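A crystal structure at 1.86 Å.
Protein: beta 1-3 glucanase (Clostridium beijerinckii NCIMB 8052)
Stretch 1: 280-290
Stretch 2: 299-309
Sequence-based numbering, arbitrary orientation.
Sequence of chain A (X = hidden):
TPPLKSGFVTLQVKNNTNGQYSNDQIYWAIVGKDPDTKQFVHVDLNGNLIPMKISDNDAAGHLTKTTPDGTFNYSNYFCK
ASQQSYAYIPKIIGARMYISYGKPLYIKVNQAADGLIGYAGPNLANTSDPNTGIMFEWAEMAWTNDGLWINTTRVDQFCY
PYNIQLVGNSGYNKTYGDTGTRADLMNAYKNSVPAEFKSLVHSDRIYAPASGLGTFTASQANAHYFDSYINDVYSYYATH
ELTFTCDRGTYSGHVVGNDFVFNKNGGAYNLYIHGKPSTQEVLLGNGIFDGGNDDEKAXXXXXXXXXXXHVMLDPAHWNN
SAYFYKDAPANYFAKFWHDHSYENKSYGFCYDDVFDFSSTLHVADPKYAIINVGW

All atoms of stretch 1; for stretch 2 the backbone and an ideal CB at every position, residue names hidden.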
# COMPACT_ATOMS: atom_id res chain seq x y z
N GLN A 280 -1.45 5.84 16.09
CA GLN A 280 -1.01 4.74 15.24
C GLN A 280 -2.19 4.16 14.46
O GLN A 280 -2.05 3.80 13.31
CB GLN A 280 -0.34 3.63 16.06
CG GLN A 280 1.01 4.02 16.64
CD GLN A 280 0.89 5.06 17.73
OE1 GLN A 280 0.09 4.90 18.67
NE2 GLN A 280 1.65 6.13 17.62
N GLU A 281 -3.36 4.09 15.09
CA GLU A 281 -4.51 3.54 14.41
C GLU A 281 -4.97 4.45 13.26
O GLU A 281 -5.45 3.96 12.24
CB GLU A 281 -5.65 3.30 15.40
CG GLU A 281 -5.42 2.02 16.19
CD GLU A 281 -6.34 1.86 17.38
OE1 GLU A 281 -6.79 2.88 17.94
OE2 GLU A 281 -6.62 0.70 17.76
N VAL A 282 -4.83 5.75 13.44
CA VAL A 282 -5.12 6.68 12.35
C VAL A 282 -4.16 6.44 11.18
O VAL A 282 -4.59 6.23 10.04
CB VAL A 282 -5.04 8.15 12.82
CG1 VAL A 282 -4.97 9.13 11.63
CG2 VAL A 282 -6.23 8.46 13.72
N LEU A 283 -2.87 6.45 11.47
CA LEU A 283 -1.85 6.32 10.44
C LEU A 283 -1.88 4.99 9.72
O LEU A 283 -1.63 4.92 8.51
CB LEU A 283 -0.46 6.55 11.05
CG LEU A 283 -0.26 7.99 11.50
CD1 LEU A 283 0.99 8.11 12.33
CD2 LEU A 283 -0.20 8.91 10.28
N LEU A 284 -2.23 3.94 10.46
CA LEU A 284 -2.15 2.58 9.92
C LEU A 284 -3.49 2.00 9.48
O LEU A 284 -3.52 1.05 8.69
CB LEU A 284 -1.51 1.66 10.94
CG LEU A 284 -0.07 2.01 11.29
CD1 LEU A 284 0.42 1.16 12.46
CD2 LEU A 284 0.83 1.83 10.08
N GLY A 285 -4.58 2.54 9.99
CA GLY A 285 -5.90 2.07 9.61
C GLY A 285 -6.25 0.72 10.21
O GLY A 285 -7.12 0.01 9.71
N ASN A 286 -5.56 0.36 11.29
CA ASN A 286 -5.77 -0.94 11.91
C ASN A 286 -6.45 -0.79 13.27
O ASN A 286 -7.10 0.22 13.51
CB ASN A 286 -4.45 -1.70 12.02
CG ASN A 286 -3.45 -1.00 12.91
OD1 ASN A 286 -3.65 0.14 13.34
ND2 ASN A 286 -2.36 -1.68 13.20
N GLY A 287 -6.32 -1.78 14.15
CA GLY A 287 -6.90 -1.66 15.48
C GLY A 287 -8.41 -1.52 15.42
O GLY A 287 -9.09 -2.35 14.83
N ILE A 288 -8.93 -0.44 16.00
CA ILE A 288 -10.38 -0.24 16.03
C ILE A 288 -10.95 0.03 14.64
O ILE A 288 -12.15 -0.13 14.41
CB ILE A 288 -10.79 0.91 17.00
CG1 ILE A 288 -10.41 2.29 16.45
CG2 ILE A 288 -10.15 0.70 18.37
CD1 ILE A 288 -10.83 3.43 17.40
N PHE A 289 -10.08 0.39 13.70
CA PHE A 289 -10.50 0.60 12.32
C PHE A 289 -10.59 -0.73 11.55
O PHE A 289 -10.99 -0.76 10.39
CB PHE A 289 -9.54 1.57 11.61
CG PHE A 289 -9.65 3.00 12.09
CD1 PHE A 289 -10.89 3.63 12.15
CD2 PHE A 289 -8.53 3.70 12.51
CE1 PHE A 289 -11.01 4.94 12.59
CE2 PHE A 289 -8.63 5.01 12.95
CZ PHE A 289 -9.88 5.63 13.00
N ASP A 290 -10.21 -1.83 12.21
CA ASP A 290 -10.36 -3.18 11.65
C ASP A 290 -11.67 -3.82 12.10
O ASP A 290 -12.16 -3.54 13.19
CB ASP A 290 -9.20 -4.09 12.05
CG ASP A 290 -7.93 -3.81 11.28
OD1 ASP A 290 -8.04 -3.27 10.16
OD2 ASP A 290 -6.84 -4.13 11.79
N UNK A 299 -17.61 2.75 7.05
CA UNK A 299 -17.57 3.88 7.98
C UNK A 299 -16.18 4.08 8.56
O UNK A 299 -15.67 5.20 8.62
CB UNK A 299 -18.58 3.67 9.11
N UNK A 300 -15.54 2.98 8.99
CA UNK A 300 -14.19 3.05 9.53
C UNK A 300 -13.19 3.59 8.50
O UNK A 300 -12.28 4.35 8.83
CB UNK A 300 -13.75 1.67 10.01
N UNK A 301 -13.39 3.21 7.23
CA UNK A 301 -12.51 3.67 6.15
C UNK A 301 -12.63 5.18 5.98
O UNK A 301 -11.64 5.90 5.85
CB UNK A 301 -12.85 2.96 4.84
N UNK A 302 -13.87 5.66 5.97
CA UNK A 302 -14.11 7.09 5.79
C UNK A 302 -13.56 7.89 6.96
O UNK A 302 -12.95 8.94 6.76
CB UNK A 302 -15.61 7.36 5.62
N UNK A 303 -13.77 7.40 8.18
CA UNK A 303 -13.34 8.13 9.37
C UNK A 303 -11.81 8.15 9.44
O UNK A 303 -11.19 9.19 9.68
CB UNK A 303 -13.93 7.50 10.63
N UNK A 304 -11.18 7.01 9.19
CA UNK A 304 -9.73 6.98 9.18
C UNK A 304 -9.14 7.95 8.14
O UNK A 304 -8.24 8.74 8.44
CB UNK A 304 -9.25 5.55 8.91
N UNK A 305 -9.66 7.89 6.92
CA UNK A 305 -9.19 8.77 5.86
C UNK A 305 -9.42 10.23 6.23
O UNK A 305 -8.58 11.08 5.96
CB UNK A 305 -9.89 8.44 4.54
N UNK A 306 -10.54 10.52 6.89
CA UNK A 306 -10.84 11.92 7.23
C UNK A 306 -9.89 12.44 8.32
O UNK A 306 -9.51 13.62 8.32
CB UNK A 306 -12.29 12.05 7.69
N UNK A 307 -9.50 11.56 9.24
CA UNK A 307 -8.48 11.93 10.20
C UNK A 307 -7.16 12.24 9.51
O UNK A 307 -6.60 13.31 9.73
CB UNK A 307 -8.29 10.81 11.23
N UNK A 308 -6.69 11.34 8.65
CA UNK A 308 -5.44 11.59 7.93
C UNK A 308 -5.47 12.88 7.11
O UNK A 308 -4.45 13.57 6.99
CB UNK A 308 -5.13 10.41 7.01
N UNK A 309 -6.63 13.19 6.54
CA UNK A 309 -6.80 14.35 5.67
C UNK A 309 -7.19 15.61 6.44
O UNK A 309 -7.29 16.69 5.84
CB UNK A 309 -7.86 14.05 4.61

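The backbone of stretch 2 is helical, with an axis that crosses helix 280-284 at 102° and a closest approach of 8.8 Å. One side of the helix meets stretch 1, turn after turn, and the visible CB atoms tell which positions lie on it.

Position 299 has no atom of stretch 1 within 5.5 Å of its ideal CB, so the contact sets no requirement; it is Ile299.

At 300 the CA-to-CB bond points toward stretch 1, and the ideal CB lies 3.7 Å from Phe289 O. Beyond it the chain turns through 288-290 and offers carbonyl oxygens, so a long side chain ending in a donor would suit, lysine or arginine above all, although a much shorter one would fit against the turn without reaching the oxygens of Ile288 and Asp290. The residue is Lys300, nearly fully extended beyond an m chi1. Its NZ donates to Asp290 O at 3.0 Å and, weakly, to Ile288 O at 3.2 Å. A water bridges the latter pair, donating to Ile288 O (2.7 Å) and accepting from Lys300 NZ (2.9 Å). On the way the aliphatic chain passes the turn, with Lys300 CD 3.5 Å from Phe289 O.

Positions 301 and 302 make no contact; the first CB points away and the second is out of reach, so many residue types would do. They are Ala301 and Gln302.

At 303 the CB points sideways, 4.3 Å from Phe289 CE1, at the margin of the aromatic ring. A compact apolar side chain would fit, valine, alanine or isoleucine among them. Val303 places CG1 at the ring edge, 3.9 Å from Phe289 CE1.

Position 304 is more confined. Its CB is 4.1 Å from Phe289 CG and 4.9 Å from Gly285 CA, and Val282 O is near, so a small residue such as alanine, serine or cysteine is expected. In Cys304, CB sits 3.9 Å from the centroid of the Phe289 ring, almost exactly on the ring normal, a CH-pi contact. With chi1 t, SG also lies over that face, 4.4 Å from the same centroid, while reaching 3.7 Å from Gly285 CA and 3.2 Å from Val282 O.

The CB of 305 points away and that of 306 is out of reach; stretch 1 leaves both choices open, and they are Ala305 and Ala306.

At 307 the CB points toward stretch 1, 3.7 Å from Val282 CG1, with the Phe289 ring farther along. A leucine, methionine or aromatic residue could use this apolar surface. Phe307 packs CB 3.8 Å from Val282 CG1 and brings CD2 to 4.4 Å from Phe289 CZ.

At 308 the CB points sideways, 4.8 Å from Val282 CG1. The Val282 carbonyl favours an amide donor a little beyond CB: asparagine, or glutamine if folded. Asn308 turns its amide inward, and ND2 donates to Val282 O at 2.9 Å with a nearly straight angle of 166°. The same ND2 donates to Cys304 O at 2.9 Å, tying the side chain to its own helix.

Position 309 is out of reach, so any type would do; Arg309 bonds elsewhere in the structure.

Stretch 2 299-309: IKAQVCAAFNR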
# COMPACT_ATOMS: atom_id res chain seq x y z
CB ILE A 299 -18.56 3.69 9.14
CG1 ILE A 299 -20.00 3.93 8.67
CG2 ILE A 299 -18.20 4.62 10.32
CD1 ILE A 299 -21.03 3.35 9.61
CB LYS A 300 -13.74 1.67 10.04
CG LYS A 300 -14.47 1.25 11.31
CD LYS A 300 -14.16 -0.19 11.73
CE LYS A 300 -15.11 -0.63 12.83
NZ LYS A 300 -14.69 -1.91 13.47
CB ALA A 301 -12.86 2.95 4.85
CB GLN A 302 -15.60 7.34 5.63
CG GLN A 302 -16.15 6.76 4.37
CD GLN A 302 -16.09 7.73 3.22
OE1 GLN A 302 -15.66 8.88 3.39
NE2 GLN A 302 -16.54 7.30 2.04
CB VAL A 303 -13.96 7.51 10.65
CG1 VAL A 303 -13.30 8.07 11.89
CG2 VAL A 303 -15.49 7.77 10.67
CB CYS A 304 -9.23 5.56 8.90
SG CYS A 304 -7.44 5.40 8.94
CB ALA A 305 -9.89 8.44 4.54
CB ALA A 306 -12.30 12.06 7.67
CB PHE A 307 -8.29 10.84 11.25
CG PHE A 307 -9.20 11.00 12.44
CD1 PHE A 307 -9.06 12.09 13.28
CD2 PHE A 307 -10.18 10.06 12.71
CE1 PHE A 307 -9.90 12.24 14.39
CE2 PHE A 307 -11.03 10.22 13.82
CZ PHE A 307 -10.87 11.30 14.65
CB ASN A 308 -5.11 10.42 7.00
CG ASN A 308 -4.52 9.26 7.76
OD1 ASN A 308 -3.33 9.25 8.07
ND2 ASN A 308 -5.35 8.29 8.09
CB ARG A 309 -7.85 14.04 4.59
CG ARG A 309 -7.41 12.97 3.58
CD ARG A 309 -8.59 12.40 2.79
NE ARG A 309 -8.15 11.43 1.79
CZ ARG A 309 -8.97 10.61 1.13
NH1 ARG A 309 -10.28 10.62 1.37
NH2 ARG A 309 -8.47 9.75 0.24
O HOH W 1 -14.15 -0.79 16.06
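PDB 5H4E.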